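Local structure of Fe(2+) transporter FeoB (Escherichia coli, 3I8X) at residues A[93-98]-A[120-125]; A[114-119]-A[144-149]; A[27-32]-A[40-45]. The protein takes up ferrous iron across the cell inner membrane, its cytoplasmic N-terminal G domain binding GTP, probably coupling this to channel opening, and hydrolysing it slowly. All blocks are in the same frame, centred on the assembly; numbering follows the deposited sequence.

Interaction 1: residues A[93-98]-A[120-125]. With GDP (guanosine-5'-diphosphate), chain D.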
loop_
_atom_site.group_PDB
_atom_site.type_symbol
_atom_site.label_atom_id
_atom_site.label_comp_id
_atom_site.label_asym_id
_atom_site.label_seq_id
_atom_site.Cartn_x
_atom_site.Cartn_y
_atom_site.Cartn_z
ATOM N N VAL A 93 7.518 5.218 -4.440
ATOM C CA VAL A 93 8.492 4.167 -4.115
ATOM C C VAL A 93 9.863 4.731 -4.420
ATOM O O VAL A 93 10.066 5.333 -5.459
ATOM C CB VAL A 93 8.271 2.870 -4.959
ATOM C CG1 VAL A 93 9.411 1.870 -4.720
ATOM C CG2 VAL A 93 6.901 2.246 -4.638
ATOM N N ASP A 94 10.803 4.544 -3.500
ATOM C CA ASP A 94 12.156 5.037 -3.679
ATOM C C ASP A 94 12.884 3.911 -4.389
ATOM O O ASP A 94 13.050 2.830 -3.824
ATOM C CB ASP A 94 12.726 5.416 -2.300
ATOM C CG ASP A 94 14.253 5.544 -2.266
ATOM O OD1 ASP A 94 14.911 5.694 -3.319
ATOM O OD2 ASP A 94 14.777 5.523 -1.138
ATOM N N ALA A 95 13.267 4.149 -5.645
ATOM C CA ALA A 95 13.961 3.144 -6.469
ATOM C C ALA A 95 15.349 2.743 -5.944
ATOM O O ALA A 95 15.869 1.679 -6.306
ATOM C CB ALA A 95 14.060 3.626 -7.931
ATOM N N SER A 96 15.926 3.570 -5.065
ATOM C CA SER A 96 17.240 3.322 -4.498
ATOM C C SER A 96 17.204 2.370 -3.300
ATOM O O SER A 96 18.229 1.843 -2.891
ATOM C CB SER A 96 17.932 4.647 -4.157
ATOM O OG SER A 96 17.332 5.299 -3.047
ATOM N N ASN A 97 16.003 2.110 -2.794
ATOM C CA ASN A 97 15.763 1.195 -1.711
ATOM C C ASN A 97 14.524 0.432 -2.032
ATOM O O ASN A 97 13.565 0.464 -1.284
ATOM C CB ASN A 97 15.575 1.970 -0.404
ATOM C CG ASN A 97 16.865 2.521 0.109
ATOM O OD1 ASN A 97 17.637 1.781 0.706
ATOM N ND2 ASN A 97 17.139 3.805 -0.144
ATOM N N LEU A 98 14.559 -0.299 -3.139
ATOM C CA LEU A 98 13.340 -0.879 -3.715
ATOM C C LEU A 98 12.729 -1.928 -2.800
ATOM O O LEU A 98 11.514 -1.905 -2.543
ATOM C CB LEU A 98 13.604 -1.451 -5.131
ATOM C CG LEU A 98 12.386 -2.039 -5.863
ATOM C CD1 LEU A 98 11.378 -0.948 -6.086
ATOM C CD2 LEU A 98 12.749 -2.735 -7.182
ATOM N N ASN A 120 10.246 6.660 -7.753
ATOM C CA ASN A 120 10.983 7.885 -7.541
ATOM C C ASN A 120 12.482 7.640 -7.255
ATOM O O ASN A 120 12.905 6.510 -7.057
ATOM C CB ASN A 120 10.343 8.598 -6.328
ATOM C CG ASN A 120 10.312 10.095 -6.468
ATOM O OD1 ASN A 120 10.719 10.668 -7.477
ATOM N ND2 ASN A 120 9.800 10.741 -5.451
ATOM N N MET A 121 13.262 8.728 -7.231
ATOM C CA MET A 121 14.687 8.713 -6.861
ATOM C C MET A 121 15.493 7.825 -7.808
ATOM O O MET A 121 16.331 7.010 -7.401
ATOM C CB MET A 121 14.858 8.293 -5.403
ATOM C CG MET A 121 13.759 8.827 -4.489
ATOM S SD MET A 121 14.247 10.004 -3.277
ATOM C CE MET A 121 14.940 8.858 -2.081
ATOM N N LEU A 122 15.208 8.025 -9.090
ATOM C CA LEU A 122 15.735 7.204 -10.174
ATOM C C LEU A 122 17.183 7.540 -10.487
ATOM O O LEU A 122 17.993 6.647 -10.710
ATOM C CB LEU A 122 14.872 7.371 -11.427
ATOM C CG LEU A 122 13.614 6.510 -11.508
ATOM C CD1 LEU A 122 12.853 6.918 -12.788
ATOM C CD2 LEU A 122 13.948 5.005 -11.510
ATOM N N ASP A 123 17.485 8.832 -10.496
ATOM C CA ASP A 123 18.873 9.337 -10.565
ATOM C C ASP A 123 19.753 8.803 -9.417
ATOM O O ASP A 123 20.897 8.388 -9.631
ATOM C CB ASP A 123 18.888 10.873 -10.589
ATOM C CG ASP A 123 17.813 11.488 -9.696
ATOM O OD1 ASP A 123 17.525 12.689 -9.871
ATOM O OD2 ASP A 123 17.243 10.777 -8.830
ATOM N N ILE A 124 19.207 8.789 -8.210
ATOM C CA ILE A 124 19.874 8.160 -7.071
ATOM C C ILE A 124 20.131 6.669 -7.311
ATOM O O ILE A 124 21.229 6.190 -7.037
ATOM C CB ILE A 124 19.078 8.341 -5.754
ATOM C CG1 ILE A 124 18.718 9.826 -5.557
ATOM C CG2 ILE A 124 19.860 7.742 -4.570
ATOM C CD1 ILE A 124 18.175 10.179 -4.200
ATOM N N ALA A 125 19.125 5.932 -7.795
ATOM C CA ALA A 125 19.311 4.528 -8.194
ATOM C C ALA A 125 20.421 4.419 -9.244
ATOM O O ALA A 125 21.301 3.572 -9.149
ATOM C CB ALA A 125 18.013 3.943 -8.751
HETATM P PB GDP D . 8.992 12.750 1.900
HETATM O O1B GDP D . 9.360 12.525 3.337
HETATM O O2B GDP D . 8.534 11.426 1.401
HETATM O O3B GDP D . 7.851 13.737 1.984
HETATM O O3A GDP D . 10.223 13.280 1.007
HETATM P PA GDP D . 10.554 14.741 0.326
HETATM O O1A GDP D . 10.736 15.895 1.295
HETATM O O2A GDP D . 9.753 15.128 -0.884
HETATM O "O5'" GDP D . 11.991 14.425 -0.310
HETATM C "C5'" GDP D . 13.141 14.127 0.467
HETATM C "C4'" GDP D . 14.348 14.784 -0.202
HETATM O "O4'" GDP D . 14.597 14.141 -1.448
HETATM C "C3'" GDP D . 14.094 16.243 -0.541
HETATM O "O3'" GDP D . 15.275 17.022 -0.402
HETATM C "C2'" GDP D . 13.682 16.258 -1.997
HETATM O "O2'" GDP D . 13.997 17.507 -2.622
HETATM C "C1'" GDP D . 14.443 15.062 -2.548
HETATM N N9 GDP D . 13.763 14.369 -3.688
HETATM C C8 GDP D . 12.450 14.131 -3.874
HETATM N N7 GDP D . 12.249 13.454 -5.038
HETATM C C5 GDP D . 13.443 13.238 -5.611
HETATM C C6 GDP D . 13.961 12.576 -6.846
HETATM O O6 GDP D . 13.200 12.043 -7.664
HETATM N N1 GDP D . 15.277 12.557 -7.053
HETATM C C2 GDP D . 16.127 13.135 -6.182
HETATM N N2 GDP D . 17.437 13.101 -6.436
HETATM N N3 GDP D . 15.748 13.766 -5.040
HETATM C C4 GDP D . 14.436 13.836 -4.706
#

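Interaction 2: residues A[114-119]-A[144-149]. With GDP (guanosine-5'-diphosphate), chain D.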
loop_
_atom_site.group_PDB
_atom_site.type_symbol
_atom_site.label_atom_id
_atom_site.label_comp_id
_atom_site.label_asym_id
_atom_site.label_seq_id
_atom_site.Cartn_x
_atom_site.Cartn_y
_atom_site.Cartn_z
ATOM N N PRO A 114 -7.170 0.086 -6.151
ATOM C CA PRO A 114 -6.492 0.514 -7.364
ATOM C C PRO A 114 -5.245 1.365 -7.057
ATOM O O PRO A 114 -5.311 2.322 -6.282
ATOM C CB PRO A 114 -7.562 1.296 -8.116
ATOM C CG PRO A 114 -8.855 0.729 -7.613
ATOM C CD PRO A 114 -8.616 0.355 -6.196
ATOM N N CYS A 115 -4.134 1.014 -7.708
ATOM C CA CYS A 115 -2.833 1.557 -7.363
ATOM C C CYS A 115 -2.032 1.930 -8.592
ATOM O O CYS A 115 -2.071 1.252 -9.594
ATOM C CB CYS A 115 -2.065 0.527 -6.532
ATOM S SG CYS A 115 -0.541 1.130 -5.760
ATOM N N ILE A 116 -1.310 3.040 -8.485
ATOM C CA ILE A 116 -0.266 3.425 -9.399
ATOM C C ILE A 116 1.007 3.658 -8.576
ATOM O O ILE A 116 1.020 4.450 -7.618
ATOM C CB ILE A 116 -0.593 4.699 -10.140
ATOM C CG1 ILE A 116 -1.876 4.527 -10.965
ATOM C CG2 ILE A 116 0.622 5.104 -11.026
ATOM C CD1 ILE A 116 -2.435 5.814 -11.437
ATOM N N VAL A 117 2.068 2.937 -8.939
ATOM C CA VAL A 117 3.361 3.116 -8.321
ATOM C C VAL A 117 4.084 4.266 -9.021
ATOM O O VAL A 117 4.326 4.213 -10.233
ATOM C CB VAL A 117 4.219 1.789 -8.408
ATOM C CG1 VAL A 117 5.639 2.036 -8.001
ATOM C CG2 VAL A 117 3.580 0.712 -7.569
ATOM N N ALA A 118 4.403 5.315 -8.253
ATOM C CA ALA A 118 5.348 6.347 -8.718
ATOM C C ALA A 118 6.766 5.970 -8.271
ATOM O O ALA A 118 7.097 6.079 -7.075
ATOM C CB ALA A 118 4.955 7.763 -8.209
ATOM N N LEU A 119 7.576 5.496 -9.235
ATOM C CA LEU A 119 8.951 5.027 -8.949
ATOM C C LEU A 119 9.892 6.219 -8.953
ATOM O O LEU A 119 10.286 6.721 -10.003
ATOM C CB LEU A 119 9.422 3.951 -9.947
ATOM C CG LEU A 119 10.641 3.086 -9.534
ATOM C CD1 LEU A 119 10.371 2.226 -8.275
ATOM C CD2 LEU A 119 11.090 2.176 -10.658
ATOM N N PRO A 144 0.257 -0.387 -12.696
ATOM C CA PRO A 144 1.196 0.485 -13.386
ATOM C C PRO A 144 2.393 0.918 -12.539
ATOM O O PRO A 144 2.258 1.138 -11.339
ATOM C CB PRO A 144 0.339 1.700 -13.772
ATOM C CG PRO A 144 -1.045 1.231 -13.696
ATOM C CD PRO A 144 -1.102 0.184 -12.678
ATOM N N VAL A 145 3.545 1.019 -13.178
ATOM C CA VAL A 145 4.757 1.538 -12.552
ATOM C C VAL A 145 5.240 2.691 -13.428
ATOM O O VAL A 145 5.581 2.492 -14.585
ATOM C CB VAL A 145 5.859 0.431 -12.324
ATOM C CG1 VAL A 145 7.113 1.041 -11.726
ATOM C CG2 VAL A 145 5.347 -0.672 -11.395
ATOM N N ILE A 146 5.188 3.911 -12.876
ATOM C CA ILE A 146 5.535 5.124 -13.613
ATOM C C ILE A 146 6.858 5.702 -13.062
ATOM O O ILE A 146 6.934 6.080 -11.898
ATOM C CB ILE A 146 4.382 6.179 -13.538
ATOM C CG1 ILE A 146 3.017 5.554 -13.888
ATOM C CG2 ILE A 146 4.648 7.333 -14.444
ATOM C CD1 ILE A 146 2.920 5.063 -15.286
ATOM N N PRO A 147 7.926 5.738 -13.894
ATOM C CA PRO A 147 9.198 6.356 -13.466
ATOM C C PRO A 147 9.161 7.894 -13.344
ATOM O O PRO A 147 8.669 8.564 -14.229
ATOM C CB PRO A 147 10.211 5.875 -14.526
ATOM C CG PRO A 147 9.394 5.447 -15.717
ATOM C CD PRO A 147 8.005 5.153 -15.250
ATOM N N LEU A 148 9.653 8.407 -12.214
ATOM C CA LEU A 148 9.682 9.836 -11.877
ATOM C C LEU A 148 11.060 10.267 -11.325
ATOM O O LEU A 148 11.661 9.579 -10.484
ATOM C CB LEU A 148 8.611 10.177 -10.804
ATOM C CG LEU A 148 7.169 10.551 -11.237
ATOM C CD1 LEU A 148 6.192 9.382 -11.241
ATOM C CD2 LEU A 148 6.611 11.627 -10.358
ATOM N N VAL A 149 11.562 11.412 -11.774
ATOM C CA VAL A 149 12.511 12.197 -10.948
ATOM C C VAL A 149 11.775 13.490 -10.514
ATOM O O VAL A 149 11.809 14.492 -11.232
ATOM C CB VAL A 149 13.838 12.505 -11.683
ATOM C CG1 VAL A 149 14.745 13.363 -10.791
ATOM C CG2 VAL A 149 14.522 11.208 -12.108
HETATM P PB GDP D . 8.992 12.750 1.900
HETATM O O1B GDP D . 9.360 12.525 3.337
HETATM O O2B GDP D . 8.534 11.426 1.401
HETATM O O3B GDP D . 7.851 13.737 1.984
HETATM O O3A GDP D . 10.223 13.280 1.007
HETATM P PA GDP D . 10.554 14.741 0.326
HETATM O O1A GDP D . 10.736 15.895 1.295
HETATM O O2A GDP D . 9.753 15.128 -0.884
HETATM O "O5'" GDP D . 11.991 14.425 -0.310
HETATM C "C5'" GDP D . 13.141 14.127 0.467
HETATM C "C4'" GDP D . 14.348 14.784 -0.202
HETATM O "O4'" GDP D . 14.597 14.141 -1.448
HETATM C "C3'" GDP D . 14.094 16.243 -0.541
HETATM O "O3'" GDP D . 15.275 17.022 -0.402
HETATM C "C2'" GDP D . 13.682 16.258 -1.997
HETATM O "O2'" GDP D . 13.997 17.507 -2.622
HETATM C "C1'" GDP D . 14.443 15.062 -2.548
HETATM N N9 GDP D . 13.763 14.369 -3.688
HETATM C C8 GDP D . 12.450 14.131 -3.874
HETATM N N7 GDP D . 12.249 13.454 -5.038
HETATM C C5 GDP D . 13.443 13.238 -5.611
HETATM C C6 GDP D . 13.961 12.576 -6.846
HETATM O O6 GDP D . 13.200 12.043 -7.664
HETATM N N1 GDP D . 15.277 12.557 -7.053
HETATM C C2 GDP D . 16.127 13.135 -6.182
HETATM N N2 GDP D . 17.437 13.101 -6.436
HETATM N N3 GDP D . 15.748 13.766 -5.040
HETATM C C4 GDP D . 14.436 13.836 -4.706
#

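Interaction 3: residues A[27-32]-A[40-45]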
loop_
_atom_site.group_PDB
_atom_site.type_symbol
_atom_site.label_atom_id
_atom_site.label_comp_id
_atom_site.label_asym_id
_atom_site.label_seq_id
_atom_site.Cartn_x
_atom_site.Cartn_y
_atom_site.Cartn_z
ATOM N N ARG A 27 -2.333 25.150 -4.536
ATOM C CA ARG A 27 -3.704 24.672 -4.334
ATOM C C ARG A 27 -3.664 23.566 -3.314
ATOM O O ARG A 27 -3.939 22.421 -3.628
ATOM C CB ARG A 27 -4.335 24.167 -5.645
ATOM C CG ARG A 27 -4.127 25.083 -6.856
ATOM C CD ARG A 27 -4.568 24.434 -8.168
ATOM N NE ARG A 27 -3.712 23.314 -8.580
ATOM C CZ ARG A 27 -2.491 23.445 -9.111
ATOM N NH1 ARG A 27 -1.952 24.648 -9.317
ATOM N NH2 ARG A 27 -1.798 22.363 -9.460
ATOM N N GLN A 28 -3.291 23.907 -2.089
ATOM C CA GLN A 28 -3.316 22.945 -1.008
ATOM C C GLN A 28 -3.848 23.563 0.290
ATOM O O GLN A 28 -3.760 24.770 0.500
ATOM C CB GLN A 28 -1.936 22.270 -0.825
ATOM C CG GLN A 28 -0.733 23.180 -0.846
ATOM C CD GLN A 28 0.613 22.432 -0.697
ATOM O OE1 GLN A 28 1.303 22.129 -1.692
ATOM N NE2 GLN A 28 0.982 22.143 0.538
ATOM N N ARG A 29 -4.451 22.726 1.129
ATOM C CA ARG A 29 -4.832 23.117 2.481
ATOM C C ARG A 29 -4.207 22.191 3.518
ATOM O O ARG A 29 -3.927 21.023 3.236
ATOM C CB ARG A 29 -6.352 23.140 2.658
ATOM C CG ARG A 29 -7.057 21.813 2.398
ATOM C CD ARG A 29 -8.319 21.641 3.234
ATOM N NE ARG A 29 -9.345 20.869 2.526
ATOM C CZ ARG A 29 -10.591 20.670 2.975
ATOM N NH1 ARG A 29 -10.993 21.160 4.162
ATOM N NH2 ARG A 29 -11.447 19.967 2.237
ATOM N N VAL A 30 -4.011 22.740 4.720
ATOM C CA VAL A 30 -3.457 22.028 5.866
ATOM C C VAL A 30 -4.460 22.095 7.013
ATOM O O VAL A 30 -4.995 23.167 7.317
ATOM C CB VAL A 30 -2.106 22.641 6.318
ATOM C CG1 VAL A 30 -1.686 22.078 7.655
ATOM C CG2 VAL A 30 -1.036 22.372 5.292
ATOM N N GLY A 31 -4.743 20.939 7.606
ATOM C CA GLY A 31 -5.517 20.824 8.846
ATOM C C GLY A 31 -4.869 19.707 9.644
ATOM O O GLY A 31 -3.674 19.473 9.501
ATOM N N ASN A 32 -5.649 18.998 10.447
ATOM C CA ASN A 32 -5.139 17.874 11.235
ATOM C C ASN A 32 -6.044 16.668 11.084
ATOM O O ASN A 32 -7.241 16.814 10.846
ATOM C CB ASN A 32 -5.041 18.222 12.723
ATOM C CG ASN A 32 -6.390 18.561 13.324
ATOM O OD1 ASN A 32 -6.896 19.678 13.133
ATOM N ND2 ASN A 32 -7.008 17.592 14.027
ATOM N N ARG A 40 -2.898 16.859 8.669
ATOM C CA ARG A 40 -3.552 16.367 7.454
ATOM C C ARG A 40 -3.485 17.446 6.408
ATOM O O ARG A 40 -3.894 18.582 6.640
ATOM C CB ARG A 40 -5.015 16.017 7.672
ATOM C CG ARG A 40 -5.675 15.524 6.381
ATOM C CD ARG A 40 -7.052 14.948 6.583
ATOM N NE ARG A 40 -7.759 14.770 5.305
ATOM C CZ ARG A 40 -8.803 13.960 5.123
ATOM N NH1 ARG A 40 -9.284 13.228 6.128
ATOM N NH2 ARG A 40 -9.375 13.865 3.929
ATOM N N LYS A 41 -3.027 17.046 5.231
ATOM C CA LYS A 41 -2.593 17.939 4.188
ATOM C C LYS A 41 -3.156 17.428 2.869
ATOM O O LYS A 41 -2.967 16.240 2.502
ATOM C CB LYS A 41 -1.083 17.896 4.183
ATOM C CG LYS A 41 -0.342 18.791 3.228
ATOM C CD LYS A 41 1.079 19.049 3.820
ATOM C CE LYS A 41 2.180 19.064 2.758
ATOM N NZ LYS A 41 3.444 19.703 3.255
ATOM N N GLU A 42 -3.886 18.287 2.164
ATOM C CA GLU A 42 -4.418 17.880 0.893
ATOM C C GLU A 42 -4.471 19.025 -0.097
ATOM O O GLU A 42 -4.371 20.186 0.270
ATOM C CB GLU A 42 -5.769 17.149 1.056
ATOM C CG GLU A 42 -6.911 17.904 1.685
ATOM C CD GLU A 42 -8.224 17.096 1.643
ATOM O OE1 GLU A 42 -8.322 16.092 2.378
ATOM O OE2 GLU A 42 -9.164 17.464 0.898
ATOM N N GLY A 43 -4.548 18.676 -1.370
ATOM C CA GLY A 43 -4.574 19.678 -2.433
ATOM C C GLY A 43 -5.293 19.226 -3.676
ATOM O O GLY A 43 -5.930 18.199 -3.678
ATOM N N GLN A 44 -5.147 20.004 -4.739
ATOM C CA GLN A 44 -5.938 19.864 -5.956
ATOM C C GLN A 44 -5.070 19.982 -7.177
ATOM O O GLN A 44 -4.076 20.704 -7.178
ATOM C CB GLN A 44 -6.998 20.965 -6.030
ATOM C CG GLN A 44 -7.846 21.143 -4.777
ATOM C CD GLN A 44 -8.836 20.033 -4.582
ATOM O OE1 GLN A 44 -9.091 19.265 -5.508
ATOM N NE2 GLN A 44 -9.413 19.929 -3.367
ATOM N N PHE A 45 -5.448 19.249 -8.211
ATOM C CA PHE A 45 -4.868 19.392 -9.543
ATOM C C PHE A 45 -5.771 18.722 -10.595
ATOM O O PHE A 45 -6.695 17.984 -10.266
ATOM C CB PHE A 45 -3.424 18.843 -9.596
ATOM C CG PHE A 45 -3.316 17.336 -9.518
ATOM C CD1 PHE A 45 -3.300 16.691 -8.302
ATOM C CD2 PHE A 45 -3.204 16.571 -10.675
ATOM C CE1 PHE A 45 -3.204 15.316 -8.238
ATOM C CE2 PHE A 45 -3.101 15.198 -10.618
ATOM C CZ PHE A 45 -3.094 14.570 -9.410
#

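Interaction 1: residues A[93-98]-A[120-125]
Asn120 joins the end of strand 88-94 in parallel register through both of its backbone polar atoms: its N donates to Val93 O (2.7 Å) and its O accepts from Ala95 N (2.8 Å). This is the guanine-recognition motif Asn-Met-Leu-Asp (G4) of a G domain, leaving the sheet for helix 122-126. Asp123 OD2 takes the base N1 of GDP at 3.2 Å, while bonds from N2 of the base to the same carboxylate are weak, as is that from Met121 N to O6. Met121 SD lies under the face of the base, 4.1 Å from GDP C5, and the bent chain carries Met121 CE on to 3.4 Å from Asp94 CG. Ala95 CB packs on Leu122 CD2 and Ala125 CB, and Ser96 CB on Ile124 CG2. Further out, Asn120 ND2 is bonded to Ser14 O of the P-loop, tying base site to phosphate site, and Arg152 pairs with Asp123 OD1. Asp94, its CG anti to the backbone N (chi1 162°), turns its carboxylate back over its own loop. An Asx turn results: Ser96 N reaches Asp94 OD1 at 2.9 Å from above the carboxylate plane, 53° out of it.

Interaction 2: residues A[114-119]-A[144-149]
The strand edge that leads into the guanine pocket of the G domain is built here: 145-147, the outermost strand at this end of the sheet, runs parallel to 115-119, their short axes 4.6 Å apart and 25° off exact alignment. Four backbone bonds alternate in direction, as parallel pairing requires. Val117 uses both its polar atoms, N to Pro144 O at 3.0 Å and O from Ile146 N at 2.8 Å; the second is almost straight, with 177° at the hydrogen. Leu119 repeats the pattern, its N donating to Ile146 O (2.8 Å) and its O receiving Leu148 N (2.9 Å), so the pairing outlasts the short strand by one residue.

Side chains of the paired residues separate onto two faces. On that of Val117, Leu119, Val145 and Pro147, the two valines lie side by side and point the same way, and Val145 CG1 also meets Leu119 CB; helix 134-141 covers this side with Ile134, Ser138 and Leu141. The other face carries Ala118 and Ile146. Ile116 CG2, which lies anti to the backbone N (chi1 -60° to CG1), touches Ile146 CG1 at 3.8 Å, and Ala118 CB receives Leu148 CD1 at 3.7 Å. Ala158, Leu159 and Ala162 of helix 156-164 pack against the isoleucines.

Past Leu148 the chain turns to the nucleotide, where Val149 CA lies 3.4 Å from GDP O6 and Ser150 N is bonded to GDP. Helices 134-141 and 156-164, on the two sides of parallel strands linked through 134-141, give the three-layered alpha/beta architecture of a P-loop GTPase, with the G5 loop starting at the C-terminal end of its edge strand.

Interaction 3: residues A[27-32]-A[40-45]
Glu42 shares its carboxylate between two arginines, one from each strand: OE1 is gripped by Arg40 NH2 at 2.9 Å and Arg40 NE at 3.3 Å, and OE2 faces Arg29 NH2 across the pair of strands in a long salt bridge of 3.6 Å. The Arg40 salt bridge is side-on and within the strand, reached with a chain extended from CG to NE. Both its bonds lie close to the guanidinium plane; NE comes on the anti side of OE1, NH2 nearly along its C-O axis. Arg29 and Glu42 run side by side, yet their flat groups are turned 75° apart, and the guanidinium is met obliquely. One carboxylate thus sits between two arginines, which would be expected to favour its ionised form.

These residues belong to a beta hairpin, strands 28-32 and 39-46, at the antiparallel margin of the G-domain sheet; strand 51-56 continues it on the far side of 39-46. Arg29 and Glu42 form a hydrogen-bonded pair, with Arg29 N to Glu42 O at 2.7 Å and Glu42 N returning to Arg29 O. Gly31 and Arg40 form the next: Gly31 N to Arg40 O is nearly straight at 173°, and Arg40 N returns to Gly31 O. Between them, Val30 CG2 touches Lys41 CG at 4.2 Å on the face turned to helix 16-24, where Phe20 meets Lys41.

At the open end of the hairpin Gln44 N bonds to Arg27 O. The Arg27 chain, bent at chi3 (-69°), turns its guanidinium edge-on alongside Gln44 and Phe45, and Arg27 NE donates to Gln44 O at 3.0 Å from above that carbonyl plane. Phe45 CB lies at the edge of the same guanidinium, 3.9 Å from Arg27 NH2.

In the fold
All three contacts reach one sheet, whose two outermost strands, 28-32 and 145-147, belong to interactions 3 and 2. Interactions 1 and 2 are neighbours, centres about 12 Å apart, with segments that alternate along the chain; Val93 N lies 2.8 Å from Ala118 O, a probable hydrogen bond joining them. They also converge on the base of GDP, Asp123 at its N1 and Val149 CA near its O6; Asp123 touches Val149, and Leu122 touches Pro147. Interaction 3 stands apart, its centre about 26 Å from interaction 1 and 21 Å from interaction 2, and touches neither. Its Lys41 side chain comes within about 8 Å of GDP, on the strand that begins at the predicted GTP-binding residue Glu39.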